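Methylmalonate-semialdehyde dehydrogenase (PDB 4ZZ7) catalyses the NAD-dependent, coenzyme A-acylating oxidation of methylmalonate semialdehyde, working as a tetrameric member of the aldehyde dehydrogenase family. Local coordinates at residues R73-L78 and N110-C115; L104-E109 and F151-M156; H450-W455 and H464-D469. All coordinates share one frame; numbering follows the deposited sequence.

Contact 1: residues R73-L78 and N110-C115; sequences RFKELL and NVEYAC
V111 points between F74 and L78 where two helices of the aldehyde dehydrogenase fold, 64-80 and 97-115, run as an antiparallel pair. The short segments cross at -163° with their axes 9.6 Å apart, and K75 faces V111 most closely in the backbone. V111 presents both of its methyls. CG2 lies 4.0 Å from F74 CD2 and the same 4.0 Å from L78 CD1, while CG1 also reaches F74 CD2 and lies against the backbone N of K75. The F74 side chain and that of V111 meet at about a right angle. F74 CG is anti to its backbone N (chi1 -168°), and L78 CD1 sits 3.7 Å above one face of the phenyl ring, offset toward the rim. L78 thus touches F74 and V111 together. Helix 156-167 closes this apolar layer through L159, which packs on both F74 and V111, and helix 182-193 adds L191 on F74 and I187 on L78.

Beside that layer the chemistry turns ionic. The K75 chain is bent at every torsion past CB, and its CG passes 4.1 Å from E112 CG, whereas the E112 chain runs extended beyond its own CG. E112 OE1 also has its strongest partner in R69 of the second subunit, and K75 makes a cation-pi contact with F72 of that subunit, so the ion pair belongs to an interface between chains. K75 NZ donates to E112 OE1 over 2.9 Å, arriving on the anti side of the carboxylate and 26° out of its plane.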
loop_
_atom_site.group_PDB
_atom_site.type_symbol
_atom_site.label_atom_id
_atom_site.label_comp_id
_atom_site.label_asym_id
_atom_site.label_seq_id
_atom_site.Cartn_x
_atom_site.Cartn_y
_atom_site.Cartn_z
ATOM N N ARG A 73 20.548 -10.898 12.506
ATOM C CA ARG A 73 21.541 -11.717 13.226
ATOM C C ARG A 73 20.978 -13.071 13.632
ATOM O O ARG A 73 21.658 -14.076 13.578
ATOM C CB ARG A 73 22.041 -10.983 14.484
ATOM C CG ARG A 73 23.057 -9.891 14.201
ATOM C CD ARG A 73 23.430 -9.137 15.466
ATOM N NE ARG A 73 23.484 -7.679 15.275
ATOM C CZ ARG A 73 22.690 -6.762 15.864
ATOM N NH1 ARG A 73 21.714 -7.104 16.725
ATOM N NH2 ARG A 73 22.881 -5.466 15.588
ATOM N N PHE A 74 19.734 -13.060 14.062
ATOM C CA PHE A 74 18.985 -14.264 14.327
ATOM C C PHE A 74 18.888 -15.183 13.087
ATOM O O PHE A 74 19.063 -16.388 13.193
ATOM C CB PHE A 74 17.589 -13.849 14.819
ATOM C CG PHE A 74 16.784 -14.964 15.411
ATOM C CD1 PHE A 74 17.335 -15.819 16.344
ATOM C CD2 PHE A 74 15.456 -15.135 15.065
ATOM C CE1 PHE A 74 16.587 -16.847 16.894
ATOM C CE2 PHE A 74 14.688 -16.149 15.608
ATOM C CZ PHE A 74 15.257 -17.013 16.525
ATOM N N LYS A 75 18.629 -14.598 11.917
ATOM C CA LYS A 75 18.566 -15.325 10.635
ATOM C C LYS A 75 19.755 -16.275 10.496
ATOM O O LYS A 75 19.609 -17.448 10.179
ATOM C CB LYS A 75 18.573 -14.320 9.481
ATOM C CG LYS A 75 17.728 -14.699 8.299
ATOM C CD LYS A 75 18.507 -15.506 7.288
ATOM C CE LYS A 75 18.960 -14.670 6.116
ATOM N NZ LYS A 75 18.564 -15.416 4.900
ATOM N N GLU A 76 20.924 -15.730 10.796
ATOM C CA GLU A 76 22.203 -16.411 10.683
ATOM C C GLU A 76 22.358 -17.549 11.655
ATOM O O GLU A 76 22.757 -18.630 11.289
ATOM C CB GLU A 76 23.327 -15.409 10.956
ATOM C CG GLU A 76 23.364 -14.255 9.979
ATOM C CD GLU A 76 23.564 -14.768 8.584
ATOM O OE1 GLU A 76 22.651 -14.553 7.734
ATOM O OE2 GLU A 76 24.619 -15.430 8.362
ATOM N N LEU A 77 22.066 -17.280 12.908
ATOM C CA LEU A 77 22.225 -18.255 13.963
ATOM C C LEU A 77 21.390 -19.477 13.705
ATOM O O LEU A 77 21.798 -20.587 14.008
ATOM C CB LEU A 77 21.779 -17.652 15.284
ATOM C CG LEU A 77 22.604 -16.477 15.742
ATOM C CD1 LEU A 77 22.070 -15.975 17.051
ATOM C CD2 LEU A 77 24.050 -16.896 15.891
ATOM N N LEU A 78 20.201 -19.261 13.160
ATOM C CA LEU A 78 19.288 -20.345 12.931
ATOM C C LEU A 78 19.857 -21.281 11.888
ATOM O O LEU A 78 19.808 -22.493 12.057
ATOM C CB LEU A 78 17.942 -19.802 12.507
ATOM C CG LEU A 78 17.147 -19.083 13.594
ATOM C CD1 LEU A 78 15.815 -18.600 13.029
ATOM C CD2 LEU A 78 16.913 -19.978 14.791
ATOM N N ASN A 110 9.952 -16.598 7.861
ATOM C CA ASN A 110 9.230 -15.639 8.729
ATOM C C ASN A 110 10.138 -14.610 9.389
ATOM O O ASN A 110 9.673 -13.510 9.727
ATOM C CB ASN A 110 8.476 -16.342 9.863
ATOM C CG ASN A 110 7.291 -17.165 9.389
ATOM O OD1 ASN A 110 7.209 -18.361 9.676
ATOM N ND2 ASN A 110 6.349 -16.525 8.707
ATOM N N VAL A 111 11.397 -14.997 9.623
ATOM C CA VAL A 111 12.410 -14.116 10.206
ATOM C C VAL A 111 12.852 -13.132 9.149
ATOM O O VAL A 111 13.030 -11.949 9.443
ATOM C CB VAL A 111 13.613 -14.929 10.753
ATOM C CG1 VAL A 111 14.739 -14.030 11.243
ATOM C CG2 VAL A 111 13.157 -15.828 11.887
ATOM N N GLU A 112 13.023 -13.628 7.921
ATOM C CA GLU A 112 13.412 -12.788 6.803
ATOM C C GLU A 112 12.396 -11.694 6.636
ATOM O O GLU A 112 12.733 -10.525 6.608
ATOM C CB GLU A 112 13.492 -13.606 5.537
ATOM C CG GLU A 112 14.670 -14.555 5.542
ATOM C CD GLU A 112 14.748 -15.426 4.318
ATOM O OE1 GLU A 112 15.798 -16.099 4.173
ATOM O OE2 GLU A 112 13.780 -15.449 3.521
ATOM N N TYR A 113 11.133 -12.073 6.586
ATOM C CA TYR A 113 10.076 -11.082 6.470
ATOM C C TYR A 113 10.123 -10.028 7.593
ATOM O O TYR A 113 9.930 -8.851 7.348
ATOM C CB TYR A 113 8.701 -11.759 6.361
ATOM C CG TYR A 113 7.573 -10.814 5.954
ATOM C CD1 TYR A 113 7.611 -10.117 4.752
ATOM C CD2 TYR A 113 6.474 -10.620 6.776
ATOM C CE1 TYR A 113 6.596 -9.253 4.390
ATOM C CE2 TYR A 113 5.452 -9.763 6.413
ATOM C CZ TYR A 113 5.519 -9.072 5.226
ATOM O OH TYR A 113 4.492 -8.211 4.873
ATOM N N ALA A 114 10.428 -10.443 8.809
ATOM C CA ALA A 114 10.465 -9.530 9.972
ATOM C C ALA A 114 11.603 -8.529 9.893
ATOM O O ALA A 114 11.524 -7.434 10.470
ATOM C CB ALA A 114 10.595 -10.333 11.261
ATOM N N CYS A 115 12.663 -8.919 9.174
ATOM C CA CYS A 115 13.792 -8.035 8.965
ATOM C C CYS A 115 13.333 -6.745 8.273
ATOM O O CYS A 115 13.911 -5.675 8.510
ATOM C CB CYS A 115 14.905 -8.754 8.194
ATOM S SG CYS A 115 15.707 -10.127 9.102
#

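Contact 2: residues L104-E109 and F151-M156; sequences LQRGIE and FNFPVM. With NAD (nicotinamide-adenine-dinucleotide), chain M.
The loop that carries the chain from strand 144-148 of the NAD-binding domain into helix 156-167 rests on helix 97-115, with M156 laid against R106 and G107. M156 does most of the touching. Its CG packs 3.8 Å from G107 N, and its SD lies over one face of the R106 guanidinium, 3.5 Å from R106 NH2. The chain is extended to the sulfur and then turns at chi3 (72°), which brings CE over the centre of the F153 ring, 3.6 Å above its plane. The methionine end thus meets a cation with its sulfur and a phenyl face with its methyl. G107 lets the loop come this near: its CA is 4.3 Å from M156 CA, and a CB there would point toward the loop. One turn back, L104 CD1 meets V155 CG1 at 4.1 Å, and I85 and I89 of helix 82-92 pack on V155.

At the far end the loop reaches the cofactor. F151 N gives a weak hydrogen bond to NAD O1N at 3.5 Å, and O1N also lies at the edge of the F151 ring, in its plane. N152 OD1 is 3.2 Å from NAD C6N of the nicotinamide; in related aldehyde dehydrogenases the asparagine of this Asn-Phe-Pro sequence contributes to the oxyanion hole, and N152 probably does likewise. The F153 side chain comes within about 4 Å of that of C283. E103 OE2 accepts from the backbone N of both V155 and M156. The loop's hold on helix 97-115 therefore combines a carboxylate grip on its backbone with apolar packing and the sulfur laid over the guanidinium, both dependent on close fit rather than on bond direction.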
loop_
_atom_site.group_PDB
_atom_site.type_symbol
_atom_site.label_atom_id
_atom_site.label_comp_id
_atom_site.label_asym_id
_atom_site.label_seq_id
_atom_site.Cartn_x
_atom_site.Cartn_y
_atom_site.Cartn_z
ATOM N N LEU A 104 12.244 -25.707 9.598
ATOM C CA LEU A 104 13.203 -24.661 9.946
ATOM C C LEU A 104 13.330 -23.580 8.857
ATOM O O LEU A 104 13.415 -22.398 9.166
ATOM C CB LEU A 104 14.582 -25.267 10.259
ATOM C CG LEU A 104 15.673 -24.244 10.582
ATOM C CD1 LEU A 104 15.299 -23.358 11.767
ATOM C CD2 LEU A 104 16.996 -24.937 10.844
ATOM N N GLN A 105 13.336 -23.999 7.597
ATOM C CA GLN A 105 13.476 -23.069 6.478
ATOM C C GLN A 105 12.290 -22.117 6.347
ATOM O O GLN A 105 12.463 -20.963 6.009
ATOM C CB GLN A 105 13.654 -23.824 5.165
ATOM C CG GLN A 105 14.218 -22.965 4.044
ATOM C CD GLN A 105 15.707 -22.649 4.251
ATOM O OE1 GLN A 105 16.499 -23.500 4.726
ATOM N NE2 GLN A 105 16.105 -21.425 3.879
ATOM N N ARG A 106 11.090 -22.613 6.597
ATOM C CA ARG A 106 9.890 -21.776 6.557
ATOM C C ARG A 106 9.857 -20.789 7.733
ATOM O O ARG A 106 9.413 -19.652 7.613
ATOM C CB ARG A 106 8.616 -22.656 6.517
ATOM C CG ARG A 106 8.467 -23.505 5.248
ATOM C CD ARG A 106 7.101 -23.351 4.585
ATOM N NE ARG A 106 5.945 -23.664 5.454
ATOM C CZ ARG A 106 5.459 -24.890 5.715
ATOM N NH1 ARG A 106 6.042 -25.990 5.222
ATOM N NH2 ARG A 106 4.383 -25.027 6.498
ATOM N N GLY A 107 10.343 -21.236 8.874
ATOM C CA GLY A 107 10.501 -20.365 10.026
ATOM C C GLY A 107 11.462 -19.225 9.777
ATOM O O GLY A 107 11.147 -18.078 10.037
ATOM N N ILE A 108 12.639 -19.552 9.256
ATOM C CA ILE A 108 13.621 -18.551 8.872
ATOM C C ILE A 108 12.989 -17.597 7.888
ATOM O O ILE A 108 13.246 -16.403 7.948
ATOM C CB ILE A 108 14.872 -19.181 8.227
ATOM C CG1 ILE A 108 15.677 -20.003 9.254
ATOM C CG2 ILE A 108 15.786 -18.106 7.627
ATOM C CD1 ILE A 108 16.556 -21.055 8.600
ATOM N N GLU A 109 12.156 -18.118 6.991
ATOM C CA GLU A 109 11.422 -17.269 6.052
ATOM C C GLU A 109 10.626 -16.205 6.784
ATOM O O GLU A 109 10.677 -15.036 6.406
ATOM C CB GLU A 109 10.552 -18.088 5.094
ATOM C CG GLU A 109 11.417 -18.757 4.020
ATOM C CD GLU A 109 10.653 -19.481 2.924
ATOM O OE1 GLU A 109 11.318 -19.971 1.978
ATOM O OE2 GLU A 109 9.405 -19.538 3.000
ATOM N N PHE A 151 2.445 -28.945 19.037
ATOM C CA PHE A 151 3.536 -29.897 19.039
ATOM C C PHE A 151 4.092 -30.121 17.651
ATOM O O PHE A 151 5.273 -30.377 17.508
ATOM C CB PHE A 151 3.105 -31.249 19.642
ATOM C CG PHE A 151 2.338 -32.130 18.696
ATOM C CD1 PHE A 151 2.989 -32.879 17.717
ATOM C CD2 PHE A 151 0.976 -32.222 18.785
ATOM C CE1 PHE A 151 2.277 -33.676 16.834
ATOM C CE2 PHE A 151 0.249 -33.014 17.905
ATOM C CZ PHE A 151 0.903 -33.748 16.930
ATOM N N ASN A 152 3.237 -30.082 16.638
ATOM C CA ASN A 152 3.644 -30.511 15.292
ATOM C C ASN A 152 4.687 -29.652 14.586
ATOM O O ASN A 152 5.428 -30.162 13.743
ATOM C CB ASN A 152 2.433 -30.742 14.376
ATOM C CG ASN A 152 1.592 -29.491 14.136
ATOM O OD1 ASN A 152 1.079 -28.868 15.064
ATOM N ND2 ASN A 152 1.403 -29.160 12.871
ATOM N N PHE A 153 4.743 -28.372 14.948
ATOM C CA PHE A 153 5.751 -27.446 14.432
ATOM C C PHE A 153 6.360 -26.630 15.561
ATOM O O PHE A 153 6.115 -25.439 15.694
ATOM C CB PHE A 153 5.144 -26.479 13.448
ATOM C CG PHE A 153 4.744 -27.089 12.154
ATOM C CD1 PHE A 153 5.706 -27.569 11.278
ATOM C CD2 PHE A 153 3.415 -27.129 11.769
ATOM C CE1 PHE A 153 5.337 -28.118 10.052
ATOM C CE2 PHE A 153 3.049 -27.672 10.550
ATOM C CZ PHE A 153 4.007 -28.163 9.691
ATOM N N PRO A 154 7.205 -27.251 16.350
ATOM C CA PRO A 154 7.677 -26.594 17.535
ATOM C C PRO A 154 8.651 -25.464 17.264
ATOM O O PRO A 154 9.002 -24.719 18.188
ATOM C CB PRO A 154 8.390 -27.715 18.261
ATOM C CG PRO A 154 8.938 -28.547 17.152
ATOM C CD PRO A 154 7.859 -28.539 16.132
ATOM N N VAL A 155 9.119 -25.371 16.026
ATOM C CA VAL A 155 10.005 -24.282 15.607
ATOM C C VAL A 155 9.294 -23.237 14.742
ATOM O O VAL A 155 9.301 -22.040 15.071
ATOM C CB VAL A 155 11.236 -24.856 14.879
ATOM C CG1 VAL A 155 11.965 -23.798 14.051
ATOM C CG2 VAL A 155 12.189 -25.463 15.904
ATOM N N MET A 156 8.685 -23.696 13.649
ATOM C CA MET A 156 8.134 -22.795 12.663
ATOM C C MET A 156 6.978 -22.014 13.203
ATOM O O MET A 156 6.915 -20.808 12.997
ATOM C CB MET A 156 7.670 -23.550 11.436
ATOM C CG MET A 156 7.102 -22.668 10.315
ATOM S SD MET A 156 6.268 -23.662 9.058
ATOM C CE MET A 156 4.811 -24.123 10.002
HETATM P PA NAD M . -3.703 -28.407 21.186
HETATM O O1A NAD M . -3.715 -29.446 22.303
HETATM O O2A NAD M . -4.986 -27.918 20.536
HETATM O O5B NAD M . -2.980 -27.066 21.748
HETATM C C5B NAD M . -1.564 -26.842 21.704
HETATM C C4B NAD M . -1.118 -25.845 22.773
HETATM O O4B NAD M . -2.209 -25.507 23.633
HETATM C C3B NAD M . -0.016 -26.375 23.686
HETATM O O3B NAD M . 0.941 -25.330 23.876
HETATM C C2B NAD M . -0.732 -26.797 24.968
HETATM O O2B NAD M . -0.059 -26.601 26.215
HETATM C C1B NAD M . -1.975 -25.926 24.983
HETATM N N9A NAD M . -3.167 -26.632 25.540
HETATM C C8A NAD M . -3.512 -27.935 25.322
HETATM N N7A NAD M . -4.661 -28.236 25.963
HETATM C C5A NAD M . -5.076 -27.121 26.615
HETATM C C6A NAD M . -6.226 -26.763 27.497
HETATM N N6A NAD M . -7.163 -27.690 27.791
HETATM N N1A NAD M . -6.297 -25.490 27.974
HETATM C C2A NAD M . -5.344 -24.555 27.677
HETATM N N3A NAD M . -4.279 -24.797 26.884
HETATM C C4A NAD M . -4.089 -26.045 26.339
HETATM O O3 NAD M . -2.699 -28.919 19.994
HETATM P PN NAD M . -1.599 -30.134 20.003
HETATM O O1N NAD M . -0.383 -29.772 20.862
HETATM O O2N NAD M . -2.233 -31.524 20.148
HETATM O O5D NAD M . -1.212 -29.951 18.456
HETATM C C5D NAD M . -2.068 -30.479 17.429
HETATM C C4D NAD M . -3.071 -29.476 16.822
HETATM O O4D NAD M . -2.476 -28.367 16.110
HETATM C C3D NAD M . -3.972 -30.176 15.790
HETATM O O3D NAD M . -5.277 -30.412 16.329
HETATM C C2D NAD M . -4.019 -29.269 14.550
HETATM O O2D NAD M . -5.354 -29.081 14.070
HETATM C C1D NAD M . -3.381 -27.987 15.057
HETATM N N1N NAD M . -2.707 -27.177 14.048
HETATM C C2N NAD M . -3.381 -26.122 13.572
HETATM C C3N NAD M . -2.807 -25.286 12.619
HETATM C C7N NAD M . -3.532 -24.104 12.022
HETATM O O7N NAD M . -4.649 -24.174 11.497
HETATM N N7N NAD M . -2.878 -22.956 12.044
HETATM C C4N NAD M . -1.508 -25.545 12.194
HETATM C C5N NAD M . -0.815 -26.637 12.700
HETATM C C6N NAD M . -1.447 -27.448 13.645
#

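Contact 3: residues H450-W455 and H464-D469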
loop_
_atom_site.group_PDB
_atom_site.type_symbol
_atom_site.label_atom_id
_atom_site.label_comp_id
_atom_site.label_asym_id
_atom_site.label_seq_id
_atom_site.Cartn_x
_atom_site.Cartn_y
_atom_site.Cartn_z
ATOM N N HIS A 450 3.060 -13.409 3.022
ATOM C CA HIS A 450 1.621 -13.482 3.020
ATOM C C HIS A 450 1.156 -13.921 4.406
ATOM O O HIS A 450 1.965 -14.090 5.308
ATOM C CB HIS A 450 1.143 -14.400 1.885
ATOM C CG HIS A 450 1.110 -13.719 0.547
ATOM N ND1 HIS A 450 0.048 -12.944 0.118
ATOM C CD2 HIS A 450 2.026 -13.683 -0.446
ATOM C CE1 HIS A 450 0.307 -12.483 -1.088
ATOM N NE2 HIS A 450 1.499 -12.919 -1.454
ATOM N N SER A 451 -0.143 -14.059 4.598
ATOM C CA SER A 451 -0.610 -14.489 5.878
ATOM C C SER A 451 -1.334 -15.777 5.709
ATOM O O SER A 451 -1.861 -16.044 4.636
ATOM C CB SER A 451 -1.476 -13.421 6.513
ATOM O OG SER A 451 -0.693 -12.305 6.876
ATOM N N PHE A 452 -1.331 -16.547 6.799
ATOM C CA PHE A 452 -1.846 -17.931 6.904
ATOM C C PHE A 452 -3.087 -17.894 7.759
ATOM O O PHE A 452 -3.063 -17.350 8.863
ATOM C CB PHE A 452 -0.810 -18.787 7.636
ATOM C CG PHE A 452 -1.174 -20.235 7.801
ATOM C CD1 PHE A 452 -2.142 -20.631 8.702
ATOM C CD2 PHE A 452 -0.474 -21.218 7.087
ATOM C CE1 PHE A 452 -2.433 -21.964 8.867
ATOM C CE2 PHE A 452 -0.774 -22.557 7.247
ATOM C CZ PHE A 452 -1.751 -22.926 8.143
ATOM N N GLY A 453 -4.165 -18.489 7.276
ATOM C CA GLY A 453 -5.364 -18.554 8.079
ATOM C C GLY A 453 -6.508 -19.207 7.347
ATOM O O GLY A 453 -6.785 -18.874 6.185
ATOM N N GLY A 454 -7.156 -20.150 8.023
ATOM C CA GLY A 454 -8.330 -20.813 7.488
ATOM C C GLY A 454 -9.608 -20.036 7.690
ATOM O O GLY A 454 -9.632 -19.004 8.365
ATOM N N TRP A 455 -10.677 -20.563 7.089
ATOM C CA TRP A 455 -12.044 -20.054 7.238
ATOM C C TRP A 455 -12.870 -20.971 8.128
ATOM O O TRP A 455 -12.394 -22.021 8.586
ATOM C CB TRP A 455 -12.693 -19.945 5.878
ATOM C CG TRP A 455 -12.226 -18.796 5.135
ATOM C CD1 TRP A 455 -11.158 -18.009 5.416
ATOM C CD2 TRP A 455 -12.775 -18.307 3.915
ATOM N NE1 TRP A 455 -11.025 -17.046 4.469
ATOM C CE2 TRP A 455 -12.003 -17.212 3.527
ATOM C CE3 TRP A 455 -13.845 -18.699 3.108
ATOM C CZ2 TRP A 455 -12.272 -16.488 2.391
ATOM C CZ3 TRP A 455 -14.106 -17.977 1.983
ATOM C CH2 TRP A 455 -13.327 -16.880 1.637
ATOM N N HIS A 464 -5.074 -12.825 10.360
ATOM C CA HIS A 464 -4.487 -14.141 10.223
ATOM C C HIS A 464 -3.063 -14.202 10.715
ATOM O O HIS A 464 -2.533 -13.216 11.177
ATOM C CB HIS A 464 -4.648 -14.564 8.784
ATOM C CG HIS A 464 -6.079 -14.739 8.410
ATOM N ND1 HIS A 464 -6.482 -15.324 7.229
ATOM C CD2 HIS A 464 -7.214 -14.435 9.085
ATOM C CE1 HIS A 464 -7.801 -15.369 7.193
ATOM N NE2 HIS A 464 -8.267 -14.830 8.303
ATOM N N ALA A 465 -2.484 -15.395 10.660
ATOM C CA ALA A 465 -1.147 -15.662 11.187
ATOM C C ALA A 465 -0.067 -15.198 10.236
ATOM O O ALA A 465 -0.221 -15.284 9.007
ATOM C CB ALA A 465 -0.957 -17.141 11.502
ATOM N N TYR A 466 0.997 -14.675 10.873
ATOM C CA TYR A 466 2.249 -14.178 10.282
ATOM C C TYR A 466 2.000 -13.195 9.170
ATOM O O TYR A 466 0.890 -12.760 9.004
ATOM C CB TYR A 466 3.250 -15.329 9.964
ATOM C CG TYR A 466 2.960 -16.368 8.882
ATOM C CD1 TYR A 466 3.296 -16.122 7.572
ATOM C CD2 TYR A 466 2.504 -17.638 9.197
ATOM C CE1 TYR A 466 3.121 -17.083 6.585
ATOM C CE2 TYR A 466 2.335 -18.601 8.220
ATOM C CZ TYR A 466 2.641 -18.316 6.904
ATOM O OH TYR A 466 2.470 -19.246 5.899
ATOM N N GLY A 467 3.025 -12.787 8.445
ATOM C CA GLY A 467 2.826 -11.947 7.258
ATOM C C GLY A 467 2.342 -10.556 7.586
ATOM O O GLY A 467 2.618 -10.072 8.682
ATOM N N PRO A 468 1.592 -9.916 6.647
ATOM C CA PRO A 468 1.077 -8.557 6.890
ATOM C C PRO A 468 0.065 -8.427 8.031
ATOM O O PRO A 468 0.081 -7.435 8.783
ATOM C CB PRO A 468 0.385 -8.212 5.582
ATOM C CG PRO A 468 1.056 -9.085 4.572
ATOM C CD PRO A 468 1.191 -10.376 5.300
ATOM N N ASP A 469 -0.809 -9.411 8.162
ATOM C CA ASP A 469 -1.794 -9.384 9.216
ATOM C C ASP A 469 -1.171 -9.401 10.581
ATOM O O ASP A 469 -1.722 -8.798 11.496
ATOM C CB ASP A 469 -2.753 -10.536 9.055
ATOM C CG ASP A 469 -3.717 -10.308 7.917
ATOM O OD1 ASP A 469 -3.513 -9.390 7.111
ATOM O OD2 ASP A 469 -4.723 -11.020 7.812
HETATM O O HOH W 1 -6.381 -16.444 4.664
#
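S451 reaches from its loop into the turn at Y466. CB lies 3.4 Å from A465 O and 3.5 Å from Y466 O, with H464 CB a little further off. The torsion chi1 of -69° sets OG anti to the carbonyl carbon, where it does double duty: it donates to Y466 O at 2.7 Å, tilted 29° from that carbonyl's plane, and accepts from D469 N at 3.2 Å; it also lies against P468 CD. An alanine here would probably leave Y466 O without this donor and D469 N without this acceptor. Next along the chain, F452 and A465 form a single antiparallel bridge, a hydrogen-bonded pair with F452 N 2.8 Å from A465 O and A465 N 2.7 Å from F452 O. F452 lies in the NAD pocket of this aldehyde dehydrogenase, its side chain about 4 Å from that of C283. F452 N also lies over one face of the Y466 ring, whose OH bonds to P446 O. D469 OD2 takes H464 N through its anti lone pair, while D469 OD1 pairs with R472 of the third subunit. A water joins G453 O to H464 ND1, lying in the plane of the imidazole at its edge.

All three contacts are buried, but contact 1 lies farthest out, about 18 Å from the chain's centre against 8 Å and 10 Å for contacts 2 and 3. Contacts 1 and 2 draw on successive turns of helix 97-115 and touch where I108 packs on K75 and L78; both also meet the second subunit. Contact 3 touches contact 1 alone, where Y113 lies on G467 and P468, and it meets mainly the third subunit. Contacts 2 and 3 do not touch, yet each brings a phenylalanine close to C283. Their chemistry differs accordingly: apolar packing with an intersubunit ion pair in contact 1, methionine packing in contact 2, and backbone and hydroxyl hydrogen bonds in contact 3.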